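Local coordinates for odorant binding protein ASP5 (Apis mellifera, PDB 3R72) that probably binds small hydrophobic odorants in an internal pocket and carries them through the aqueous fluid of the honeybee antenna, at residues Glu27-Gly32 / Glu37-His42; Cys50-Leu55 / Asp66-Gln71; Glu86-Cys91 / Tyr105-Cys110. One frame throughout, in Å; residues are numbered along the deposited sequence.

Overall arrangement
Contact 1 (27-32 with 37-42) lies at the surface, with G32 about 14 Å from a bound n-butyl-benzenesulfonamide, whereas contacts 2 and 3 flank the ligand pocket, their centres about 13 Å apart. The last two share a hydrophobic seam and both touch the chain B ligand: I68 CG2 of contact 2 packs on V88 CG2 of contact 3 at 3.6 Å, and M52 CE meets Y107 CD2 at 4.0 Å. Contact 1 joins contact 3, about 17 Å off centre to centre, through a probable hydrogen bond between P39 O and Y105 OH (2.7 Å). Contacts 1 and 2, about 20 Å apart between centres, do not touch; helix 42-54 follows the loop of contact 1 and carries the first segment of contact 2.

Contact 1: residues Glu27-Gly32 / Glu37-His42; sequences EELVDG and EFPDDH
L29 reaches from helix 27-32 over the loop 37-42 with its two methyls divided between neighbours: CD1 lies 4.1 Å from P39 CG, and CD2 lies 3.5 Å from D41 OD2. CG stands anti to the backbone N (chi1 -173°), which carries the fork off the helix to the loop. A branched leucine suits this place, since its apolar fork can pack on the proline ring and on L44; D41 OD2 is merely a neighbour. D41 is the N-cap of helix 42-54: its OD1 accepts from the backbone N of L44, while OD2 is the oxygen near L29 CD2. P39, too, rests on L44.

Nearer the turn, E37 N donates to G32 O at 2.9 Å. The extended E37 side chain runs alongside G32, its CB 3.3 Å from G32 O and its OE1 3.6 Å from G32 CA. A side chain at position 32 would run into that carboxylate, so glycine fits.

Two waters complete the join. One donates to L29 O and E37 O, at 2.8 Å each; the other donates to E28 OE2 and E37 OE1. The two carboxylates stand 5.6 Å apart between E28 OE2 and E37 OE1, and a water giving a proton to each would probably ease the repulsion between their like charges.

Contact 2: residues Cys50-Leu55 / Asp66-Gln71; sequences CIMKLL and DMIVKQ. With NBB (N-butyl-benzenesulfonamide), chain B; NBB (N-butyl-benzenesulfonamide), chain C.
A side-chain amide, rather than a backbone N-H, bonds to the main-chain carbonyl of L55: Q71 NE2 donates to L55 O at 3.0 Å. The bond is bent, with an N-H...O angle of 141°, and the oxygen lies 24° out of the amide plane. Q71 can make it because its chain bends at chi2 (-74°), which sets the amide beside L55 O. Glutamine suits the place: its N-H reaches the carbonyl while its CB lies 4.0 Å from C12 of the chain B ligand. In the modelled conformer, M67 CG comes only loosely near the same L55 O.

Next to this bond the leucine forks between two ligand molecules. L55 CD1 presses on sulfonyl oxygen O2S of the chain B n-butyl-benzenesulfonamide at 3.1 Å, and CD2 lies 3.5 Å from C6 in the ring of the chain C molecule. Such an apolar lining formed by several helices belongs to the PBP/GOBP odorant-binding fold, and here helices 42-54 and 65-75, joined through a short hairpin, supply one wall of it. T57, in the link between the helices, hydrogen-bonds the chain B ligand through OG1.

Farther along, M52 CE meets I68 CD1 at 4.2 Å, the sole side-chain contact of these two residues across the gap. The methionine chain bends at its last torsion, bringing its methyl within 3.4 Å of O1S of the chain B ligand. Methionine's flexible, apolar chain is well suited to follow a ligand's outline. The CG2 branch of I68 lies 4.0 Å from C11 of the same molecule.

Contact 3: residues Glu86-Cys91 / Tyr105-Cys110; sequences EIVAVC and YQYVQC. With NBB (N-butyl-benzenesulfonamide), chain B.
C91 and C110, together with Y107, account for most of the surface buried between helices 81-91 and 100-114. The two cysteines are joined covalently, SG to SG at 2.1 Å, with a disulfide torsion of -90°, close to the relaxed value for such a bond. Their approaches differ: the sulfur of C91 is anti to its carbonyl carbon, whereas that of C110 is anti to its backbone N (chi1 -180°), and the bridge spans segments whose axes come no nearer than 10.3 Å. Cysteine suits both places because its thiol can form this covalent link; the two CA atoms lie 5.9 Å apart.

Y107 lies one turn before C110 and sends its ring across the gap toward the other helix. Its CE1 meets C91 CB at 3.6 Å, an oblique approach to the ring, so the methylene of the bridge is packed against an aromatic carbon. At the far end the hydroxyl abuts both methyls of V88, OH being 3.9 Å from CG1 and from CG2. The CD2-CE2 side of the ring meets the chain B n-butyl-benzenesulfonamide, whose C3 lies at the ring edge, with CE2 3.8 Å from ligand C2. Tyrosine therefore suits the place by being long and flat enough to serve bridge, valine and ligand together. Were the ring cut back to an alanine, C91 CB and the V88 methyls would probably lose their aromatic neighbour and a gap open toward the ligand. H111 and F63 also meet the Y107 ring.

The segments run at 133° to each other, nearer antiparallel than parallel. Disulfides that tie helices around an apolar ligand pocket, this one together with C19-C50 and C46-C101, are the hallmark of the six-cysteine insect odorant-binding proteins.

Contact 1: residues Glu27-Gly32 / Glu37-His42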
loop_
_atom_site.group_PDB
_atom_site.type_symbol
_atom_site.label_atom_id
_atom_site.label_comp_id
_atom_site.label_asym_id
_atom_site.label_seq_id
_atom_site.Cartn_x
_atom_site.Cartn_y
_atom_site.Cartn_z
ATOM N N GLU A 27 10.769 7.862 -8.739
ATOM C CA GLU A 27 9.899 6.805 -9.170
ATOM C C GLU A 27 10.604 5.443 -9.111
ATOM O O GLU A 27 9.984 4.432 -8.767
ATOM C CB GLU A 27 9.363 7.102 -10.565
ATOM C CG GLU A 27 8.326 6.113 -10.995
ATOM C CD GLU A 27 7.332 6.686 -11.976
ATOM O OE1 GLU A 27 7.700 7.588 -12.767
ATOM O OE2 GLU A 27 6.189 6.208 -11.969
ATOM N N GLU A 28 11.897 5.421 -9.419
ATOM C CA GLU A 28 12.658 4.192 -9.337
ATOM C C GLU A 28 12.549 3.572 -7.937
ATOM O O GLU A 28 12.347 2.366 -7.788
ATOM C CB GLU A 28 14.138 4.451 -9.676
ATOM C CG GLU A 28 14.979 3.191 -9.544
ATOM C CD GLU A 28 16.473 3.411 -9.608
ATOM O OE1 GLU A 28 16.947 4.513 -9.942
ATOM O OE2 GLU A 28 17.183 2.427 -9.300
ATOM N N LEU A 29 12.703 4.387 -6.906
ATOM C CA LEU A 29 12.708 3.890 -5.548
ATOM C C LEU A 29 11.329 3.291 -5.196
ATOM O O LEU A 29 11.226 2.232 -4.579
ATOM C CB LEU A 29 13.114 5.042 -4.625
ATOM C CG LEU A 29 13.332 4.673 -3.164
ATOM C CD1 LEU A 29 14.441 3.643 -3.001
ATOM C CD2 LEU A 29 13.637 5.925 -2.370
ATOM N N VAL A 30 10.263 3.938 -5.653
ATOM C CA VAL A 30 8.921 3.409 -5.432
ATOM C C VAL A 30 8.708 2.109 -6.215
ATOM O O VAL A 30 8.191 1.141 -5.674
ATOM C CB VAL A 30 7.858 4.450 -5.797
ATOM C CG1 VAL A 30 6.469 3.840 -5.726
ATOM C CG2 VAL A 30 7.990 5.670 -4.886
ATOM N N ASP A 31 9.107 2.096 -7.490
ATOM C CA ASP A 31 8.982 0.897 -8.318
ATOM C C ASP A 31 9.781 -0.292 -7.790
ATOM O O ASP A 31 9.437 -1.450 -8.045
ATOM C CB ASP A 31 9.449 1.170 -9.749
ATOM C CG ASP A 31 8.448 1.926 -10.566
ATOM O OD1 ASP A 31 7.231 1.780 -10.326
ATOM O OD2 ASP A 31 8.907 2.635 -11.489
ATOM N N GLY A 32 10.839 -0.015 -7.046
ATOM C CA GLY A 32 11.647 -1.080 -6.483
ATOM C C GLY A 32 10.886 -1.988 -5.538
ATOM O O GLY A 32 11.200 -3.172 -5.426
ATOM N N GLU A 37 12.520 -4.777 -3.405
ATOM C CA GLU A 37 13.549 -3.882 -2.887
ATOM C C GLU A 37 12.916 -3.015 -1.811
ATOM O O GLU A 37 12.144 -2.107 -2.116
ATOM C CB GLU A 37 14.137 -3.043 -4.018
ATOM C CG GLU A 37 14.769 -3.886 -5.113
ATOM C CD GLU A 37 15.258 -3.091 -6.318
ATOM O OE1 GLU A 37 15.125 -1.856 -6.370
ATOM O OE2 GLU A 37 15.803 -3.728 -7.243
ATOM N N PHE A 38 13.232 -3.324 -0.554
ATOM C CA PHE A 38 12.722 -2.609 0.614
ATOM C C PHE A 38 13.896 -2.095 1.464
ATOM O O PHE A 38 14.165 -2.585 2.562
ATOM C CB PHE A 38 11.795 -3.509 1.435
ATOM C CG PHE A 38 10.496 -3.817 0.746
ATOM C CD1 PHE A 38 9.487 -2.880 0.697
ATOM C CD2 PHE A 38 10.285 -5.035 0.148
ATOM C CE1 PHE A 38 8.288 -3.160 0.085
ATOM C CE2 PHE A 38 9.076 -5.319 -0.469
ATOM C CZ PHE A 38 8.083 -4.376 -0.504
ATOM N N PRO A 39 14.618 -1.094 0.959
ATOM C CA PRO A 39 15.706 -0.533 1.752
ATOM C C PRO A 39 15.162 0.178 2.999
ATOM O O PRO A 39 13.986 0.604 3.050
ATOM C CB PRO A 39 16.340 0.472 0.800
ATOM C CG PRO A 39 15.202 0.886 -0.104
ATOM C CD PRO A 39 14.420 -0.372 -0.310
ATOM N N ASP A 40 15.998 0.288 4.016
ATOM C CA ASP A 40 15.624 1.010 5.228
ATOM C C ASP A 40 15.760 2.512 5.000
ATOM O O ASP A 40 16.581 3.186 5.619
ATOM C CB ASP A 40 16.492 0.539 6.392
ATOM C CG ASP A 40 16.057 1.110 7.704
ATOM O OD1 ASP A 40 16.950 1.560 8.451
ATOM O OD2 ASP A 40 14.837 1.122 7.978
ATOM N N ASP A 41 14.927 3.029 4.107
ATOM C CA ASP A 41 14.995 4.394 3.600
ATOM C C ASP A 41 13.779 5.133 4.121
ATOM O O ASP A 41 12.659 4.865 3.705
ATOM C CB ASP A 41 15.018 4.347 2.066
ATOM C CG ASP A 41 15.136 5.700 1.420
ATOM O OD1 ASP A 41 14.524 6.654 1.920
ATOM O OD2 ASP A 41 15.816 5.805 0.383
ATOM N N HIS A 42 13.981 6.044 5.070
ATOM C CA HIS A 42 12.872 6.693 5.735
ATOM C C HIS A 42 12.001 7.495 4.769
ATOM O O HIS A 42 10.805 7.611 4.988
ATOM C CB HIS A 42 13.372 7.554 6.896
ATOM C CG HIS A 42 12.287 7.992 7.827
ATOM N ND1 HIS A 42 11.743 9.253 7.782
ATOM C CD2 HIS A 42 11.655 7.344 8.832
ATOM C CE1 HIS A 42 10.813 9.363 8.717
ATOM N NE2 HIS A 42 10.746 8.220 9.374
HETATM O O HOH W 1 15.594 -0.261 -8.463
HETATM O O HOH W 2 12.869 0.274 -3.467
#

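Contact 2: residues Cys50-Leu55 / Asp66-Gln71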
loop_
_atom_site.group_PDB
_atom_site.type_symbol
_atom_site.label_atom_id
_atom_site.label_comp_id
_atom_site.label_asym_id
_atom_site.label_seq_id
_atom_site.Cartn_x
_atom_site.Cartn_y
_atom_site.Cartn_z
ATOM N N CYS A 50 2.120 8.465 2.916
ATOM C CA CYS A 50 1.444 9.453 2.097
ATOM C C CYS A 50 0.328 8.794 1.280
ATOM O O CYS A 50 -0.814 9.281 1.257
ATOM C CB CYS A 50 2.463 10.165 1.191
ATOM S SG CYS A 50 1.795 11.452 0.105
ATOM N N ILE A 51 0.646 7.662 0.650
ATOM C CA ILE A 51 -0.321 6.957 -0.173
ATOM C C ILE A 51 -1.451 6.388 0.684
ATOM O O ILE A 51 -2.628 6.524 0.352
ATOM C CB ILE A 51 0.367 5.828 -0.974
ATOM C CG1 ILE A 51 1.305 6.402 -2.038
ATOM C CG2 ILE A 51 -0.642 4.882 -1.601
ATOM C CD1 ILE A 51 0.630 7.145 -3.187
ATOM N N MET A 52 -1.108 5.719 1.791
ATOM C CA MET A 52 -2.163 5.133 2.616
ATOM C C MET A 52 -3.065 6.210 3.209
ATOM O O MET A 52 -4.272 6.013 3.367
ATOM C CB MET A 52 -1.595 4.213 3.696
ATOM C CG MET A 52 -0.959 2.974 3.083
ATOM S SD MET A 52 -0.453 1.689 4.239
ATOM C CE MET A 52 -2.019 1.078 4.813
ATOM N N LYS A 53 -2.505 7.371 3.544
ATOM C CA LYS A 53 -3.361 8.451 4.024
ATOM C C LYS A 53 -4.324 8.957 2.944
ATOM O O LYS A 53 -5.487 9.250 3.245
ATOM C CB LYS A 53 -2.537 9.590 4.630
ATOM C CG LYS A 53 -1.971 9.239 5.997
ATOM C CD LYS A 53 -1.371 10.435 6.694
ATOM C CE LYS A 53 -1.023 10.092 8.143
ATOM N NZ LYS A 53 -0.911 11.292 9.017
ATOM N N LEU A 54 -3.854 9.049 1.704
ATOM C CA LEU A 54 -4.723 9.402 0.577
ATOM C C LEU A 54 -5.875 8.420 0.406
ATOM O O LEU A 54 -7.005 8.824 0.153
ATOM C CB LEU A 54 -3.921 9.460 -0.721
ATOM C CG LEU A 54 -3.757 10.795 -1.447
ATOM C CD1 LEU A 54 -3.998 11.997 -0.530
ATOM C CD2 LEU A 54 -2.407 10.887 -2.152
ATOM N N LEU A 55 -5.584 7.131 0.552
ATOM C CA LEU A 55 -6.594 6.077 0.412
ATOM C C LEU A 55 -7.454 5.892 1.652
ATOM O O LEU A 55 -8.367 5.073 1.657
ATOM C CB LEU A 55 -5.937 4.748 0.046
ATOM C CG LEU A 55 -5.472 4.717 -1.403
ATOM C CD1 LEU A 55 -4.613 3.485 -1.643
ATOM C CD2 LEU A 55 -6.669 4.782 -2.378
ATOM N N ASP A 66 -10.951 -1.572 8.323
ATOM C CA ASP A 66 -12.231 -1.588 7.607
ATOM C C ASP A 66 -12.067 -0.941 6.220
ATOM O O ASP A 66 -12.597 -1.448 5.234
ATOM C CB ASP A 66 -13.337 -0.846 8.385
ATOM C CG ASP A 66 -13.825 -1.580 9.631
ATOM O OD1 ASP A 66 -13.419 -2.734 9.903
ATOM O OD2 ASP A 66 -14.649 -0.970 10.341
ATOM N N MET A 67 -11.323 0.155 6.155
ATOM C CA MET A 67 -11.112 0.828 4.880
ATOM C C MET A 67 -10.148 0.069 3.972
ATOM O O MET A 67 -10.313 0.088 2.762
ATOM C CB MET A 67 -10.632 2.259 5.098
ATOM C CG MET A 67 -10.504 3.015 3.801
ATOM S SD MET A 67 -12.077 3.206 2.910
ATOM C CE MET A 67 -12.741 4.635 3.766
ATOM N N ILE A 68 -9.163 -0.627 4.543
ATOM C CA ILE A 68 -8.301 -1.496 3.741
ATOM C C ILE A 68 -9.158 -2.550 3.032
ATOM O O ILE A 68 -8.997 -2.775 1.827
ATOM C CB ILE A 68 -7.186 -2.125 4.600
ATOM C CG1 ILE A 68 -6.175 -1.037 4.965
ATOM C CG2 ILE A 68 -6.504 -3.265 3.871
ATOM C CD1 ILE A 68 -5.169 -1.399 6.026
ATOM N N VAL A 69 -10.080 -3.176 3.761
ATOM C CA VAL A 69 -10.948 -4.180 3.143
ATOM C C VAL A 69 -11.879 -3.551 2.095
ATOM O O VAL A 69 -12.038 -4.091 1.006
ATOM C CB VAL A 69 -11.715 -4.997 4.215
ATOM C CG1 VAL A 69 -12.761 -5.895 3.576
ATOM C CG2 VAL A 69 -10.716 -5.815 5.049
ATOM N N LYS A 70 -12.461 -2.399 2.394
ATOM C CA LYS A 70 -13.291 -1.714 1.412
ATOM C C LYS A 70 -12.511 -1.361 0.158
ATOM O O LYS A 70 -13.022 -1.531 -0.952
ATOM C CB LYS A 70 -13.916 -0.456 2.010
ATOM C CG LYS A 70 -15.133 -0.736 2.887
ATOM C CD LYS A 70 -16.006 0.511 3.092
ATOM C CE LYS A 70 -15.795 1.202 4.432
ATOM N NZ LYS A 70 -14.396 1.372 4.852
ATOM N N GLN A 71 -11.280 -0.877 0.309
ATOM C CA GLN A 71 -10.470 -0.511 -0.850
ATOM C C GLN A 71 -10.139 -1.724 -1.693
ATOM O O GLN A 71 -10.197 -1.658 -2.923
ATOM C CB GLN A 71 -9.199 0.226 -0.435
ATOM C CG GLN A 71 -9.454 1.637 0.077
ATOM C CD GLN A 71 -9.806 2.642 -1.023
ATOM O OE1 GLN A 71 -9.927 2.303 -2.188
ATOM N NE2 GLN A 71 -9.874 3.908 -0.653
HETATM O O1S NBB B . -3.397 0.757 1.704
HETATM S S NBB B . -3.208 0.303 0.376
HETATM O O2S NBB B . -2.745 1.292 -0.560
HETATM N N10 NBB B . -4.621 -0.256 -0.125
HETATM C C11 NBB B . -5.321 -1.271 0.634
HETATM C C12 NBB B . -6.057 -2.245 -0.266
HETATM C C13 NBB B . -5.134 -3.161 -1.070
HETATM C C14 NBB B . -4.472 -4.186 -0.174
HETATM C C4 NBB B . -2.154 -0.953 0.390
HETATM C C5 NBB B . -1.785 -1.532 -0.826
HETATM C C6 NBB B . -0.894 -2.615 -0.867
HETATM C C1 NBB B . -0.350 -3.137 0.295
HETATM C C2 NBB B . -0.684 -2.567 1.501
HETATM C C3 NBB B . -1.573 -1.496 1.556
HETATM O O1S NBB C . -3.459 -0.317 -4.259
HETATM S S NBB C . -4.890 -0.268 -4.152
HETATM O O2S NBB C . -5.368 -0.193 -2.800
HETATM N N10 NBB C . -5.472 -1.606 -4.804
HETATM C C11 NBB C . -5.143 -1.959 -6.174
HETATM C C12 NBB C . -5.275 -3.457 -6.410
HETATM C C13 NBB C . -5.287 -3.801 -7.892
HETATM C C14 NBB C . -3.936 -3.585 -8.528
HETATM C C4 NBB C . -5.488 0.997 -4.979
HETATM C C5 NBB C . -6.594 1.724 -4.514
HETATM C C6 NBB C . -7.117 2.806 -5.227
HETATM C C1 NBB C . -6.546 3.160 -6.441
HETATM C C2 NBB C . -5.457 2.449 -6.917
HETATM C C3 NBB C . -4.931 1.379 -6.195
#

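Contact 3: residues Glu86-Cys91 / Tyr105-Cys110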
loop_
_atom_site.group_PDB
_atom_site.type_symbol
_atom_site.label_atom_id
_atom_site.label_comp_id
_atom_site.label_asym_id
_atom_site.label_seq_id
_atom_site.Cartn_x
_atom_site.Cartn_y
_atom_site.Cartn_z
ATOM N N GLU A 86 -7.596 -12.538 2.738
ATOM C CA GLU A 86 -6.754 -13.431 3.521
ATOM C C GLU A 86 -5.395 -12.812 3.810
ATOM O O GLU A 86 -4.847 -13.030 4.889
ATOM C CB GLU A 86 -6.627 -14.784 2.830
ATOM C CG GLU A 86 -7.930 -15.542 2.827
ATOM C CD GLU A 86 -7.822 -16.887 2.169
ATOM O OE1 GLU A 86 -7.978 -17.869 2.878
ATOM O OE2 GLU A 86 -7.624 -16.975 0.945
ATOM N N ILE A 87 -4.869 -12.020 2.885
ATOM C CA ILE A 87 -3.620 -11.304 3.148
ATOM C C ILE A 87 -3.815 -10.259 4.243
ATOM O O ILE A 87 -3.017 -10.174 5.177
ATOM C CB ILE A 87 -3.051 -10.665 1.869
ATOM C CG1 ILE A 87 -2.616 -11.743 0.872
ATOM C CG2 ILE A 87 -1.873 -9.739 2.213
ATOM C CD1 ILE A 87 -2.191 -11.200 -0.491
ATOM N N VAL A 88 -4.887 -9.483 4.158
ATOM C CA VAL A 88 -5.192 -8.508 5.209
ATOM C C VAL A 88 -5.398 -9.209 6.551
ATOM O O VAL A 88 -4.920 -8.749 7.597
ATOM C CB VAL A 88 -6.427 -7.662 4.852
ATOM C CG1 VAL A 88 -6.772 -6.715 6.001
ATOM C CG2 VAL A 88 -6.152 -6.871 3.556
ATOM N N ALA A 89 -6.081 -10.350 6.518
ATOM C CA ALA A 89 -6.336 -11.085 7.751
ATOM C C ALA A 89 -5.042 -11.492 8.462
ATOM O O ALA A 89 -4.973 -11.467 9.690
ATOM C CB ALA A 89 -7.163 -12.315 7.466
ATOM N N VAL A 90 -4.022 -11.858 7.694
ATOM C CA VAL A 90 -2.709 -12.138 8.275
ATOM C C VAL A 90 -2.022 -10.851 8.733
ATOM O O VAL A 90 -1.596 -10.719 9.882
ATOM C CB VAL A 90 -1.814 -12.893 7.260
ATOM C CG1 VAL A 90 -0.372 -12.993 7.764
ATOM C CG2 VAL A 90 -2.386 -14.297 7.004
ATOM N N CYS A 91 -1.899 -9.891 7.832
ATOM C CA CYS A 91 -1.075 -8.723 8.113
ATOM C C CYS A 91 -1.641 -7.825 9.199
ATOM O O CYS A 91 -0.876 -7.145 9.880
ATOM C CB CYS A 91 -0.789 -7.951 6.829
ATOM S SG CYS A 91 0.262 -8.935 5.706
ATOM N N TYR A 105 5.288 1.170 6.242
ATOM C CA TYR A 105 6.248 0.437 5.434
ATOM C C TYR A 105 6.302 -1.040 5.826
ATOM O O TYR A 105 6.373 -1.916 4.970
ATOM C CB TYR A 105 7.618 1.040 5.587
ATOM C CG TYR A 105 8.677 0.650 4.577
ATOM C CD1 TYR A 105 8.524 0.898 3.225
ATOM C CD2 TYR A 105 9.890 0.124 4.997
ATOM C CE1 TYR A 105 9.539 0.657 2.327
ATOM C CE2 TYR A 105 10.911 -0.123 4.103
ATOM C CZ TYR A 105 10.720 0.140 2.772
ATOM O OH TYR A 105 11.700 -0.053 1.848
ATOM N N GLN A 106 6.259 -1.317 7.126
ATOM C CA GLN A 106 6.223 -2.685 7.611
ATOM C C GLN A 106 4.961 -3.402 7.114
ATOM O O GLN A 106 5.007 -4.569 6.748
ATOM C CB GLN A 106 6.281 -2.714 9.139
ATOM C CG GLN A 106 7.628 -2.297 9.754
ATOM C CD GLN A 106 7.490 -1.788 11.172
ATOM O OE1 GLN A 106 6.531 -2.121 11.868
ATOM N NE2 GLN A 106 8.435 -0.953 11.603
ATOM N N TYR A 107 3.824 -2.716 7.118
ATOM C CA TYR A 107 2.571 -3.304 6.660
ATOM C C TYR A 107 2.639 -3.649 5.171
ATOM O O TYR A 107 2.240 -4.734 4.740
ATOM C CB TYR A 107 1.403 -2.339 6.972
ATOM C CG TYR A 107 0.080 -2.934 6.583
ATOM C CD1 TYR A 107 -0.532 -3.861 7.417
ATOM C CD2 TYR A 107 -0.532 -2.637 5.391
ATOM C CE1 TYR A 107 -1.700 -4.490 7.076
ATOM C CE2 TYR A 107 -1.721 -3.255 5.048
ATOM C CZ TYR A 107 -2.287 -4.191 5.895
ATOM O OH TYR A 107 -3.434 -4.842 5.546
ATOM N N VAL A 108 3.175 -2.728 4.380
ATOM C CA VAL A 108 3.361 -2.956 2.955
ATOM C C VAL A 108 4.270 -4.175 2.716
ATOM O O VAL A 108 3.982 -5.006 1.867
ATOM C CB VAL A 108 3.904 -1.668 2.270
ATOM C CG1 VAL A 108 4.303 -1.952 0.828
ATOM C CG2 VAL A 108 2.853 -0.568 2.349
ATOM N N GLN A 109 5.354 -4.285 3.471
ATOM C CA GLN A 109 6.248 -5.442 3.377
ATOM C C GLN A 109 5.531 -6.736 3.756
ATOM O O GLN A 109 5.778 -7.774 3.144
ATOM C CB GLN A 109 7.468 -5.261 4.267
ATOM C CG GLN A 109 8.461 -4.274 3.721
ATOM C CD GLN A 109 9.512 -3.924 4.737
ATOM O OE1 GLN A 109 9.313 -3.037 5.578
ATOM N NE2 GLN A 109 10.625 -4.619 4.682
ATOM N N CYS A 110 4.646 -6.700 4.744
ATOM C CA CYS A 110 3.871 -7.889 5.094
ATOM C C CYS A 110 3.011 -8.329 3.919
ATOM O O CYS A 110 2.945 -9.507 3.589
ATOM C CB CYS A 110 3.002 -7.628 6.320
ATOM S SG CYS A 110 2.011 -9.069 6.816
HETATM O O1S NBB B . -3.397 0.757 1.704
HETATM S S NBB B . -3.208 0.303 0.376
HETATM O O2S NBB B . -2.745 1.292 -0.560
HETATM N N10 NBB B . -4.621 -0.256 -0.125
HETATM C C11 NBB B . -5.321 -1.271 0.634
HETATM C C12 NBB B . -6.057 -2.245 -0.266
HETATM C C13 NBB B . -5.134 -3.161 -1.070
HETATM C C14 NBB B . -4.472 -4.186 -0.174
HETATM C C4 NBB B . -2.154 -0.953 0.390
HETATM C C5 NBB B . -1.785 -1.532 -0.826
HETATM C C6 NBB B . -0.894 -2.615 -0.867
HETATM C C1 NBB B . -0.350 -3.137 0.295
HETATM C C2 NBB B . -0.684 -2.567 1.501
HETATM C C3 NBB B . -1.573 -1.496 1.556
#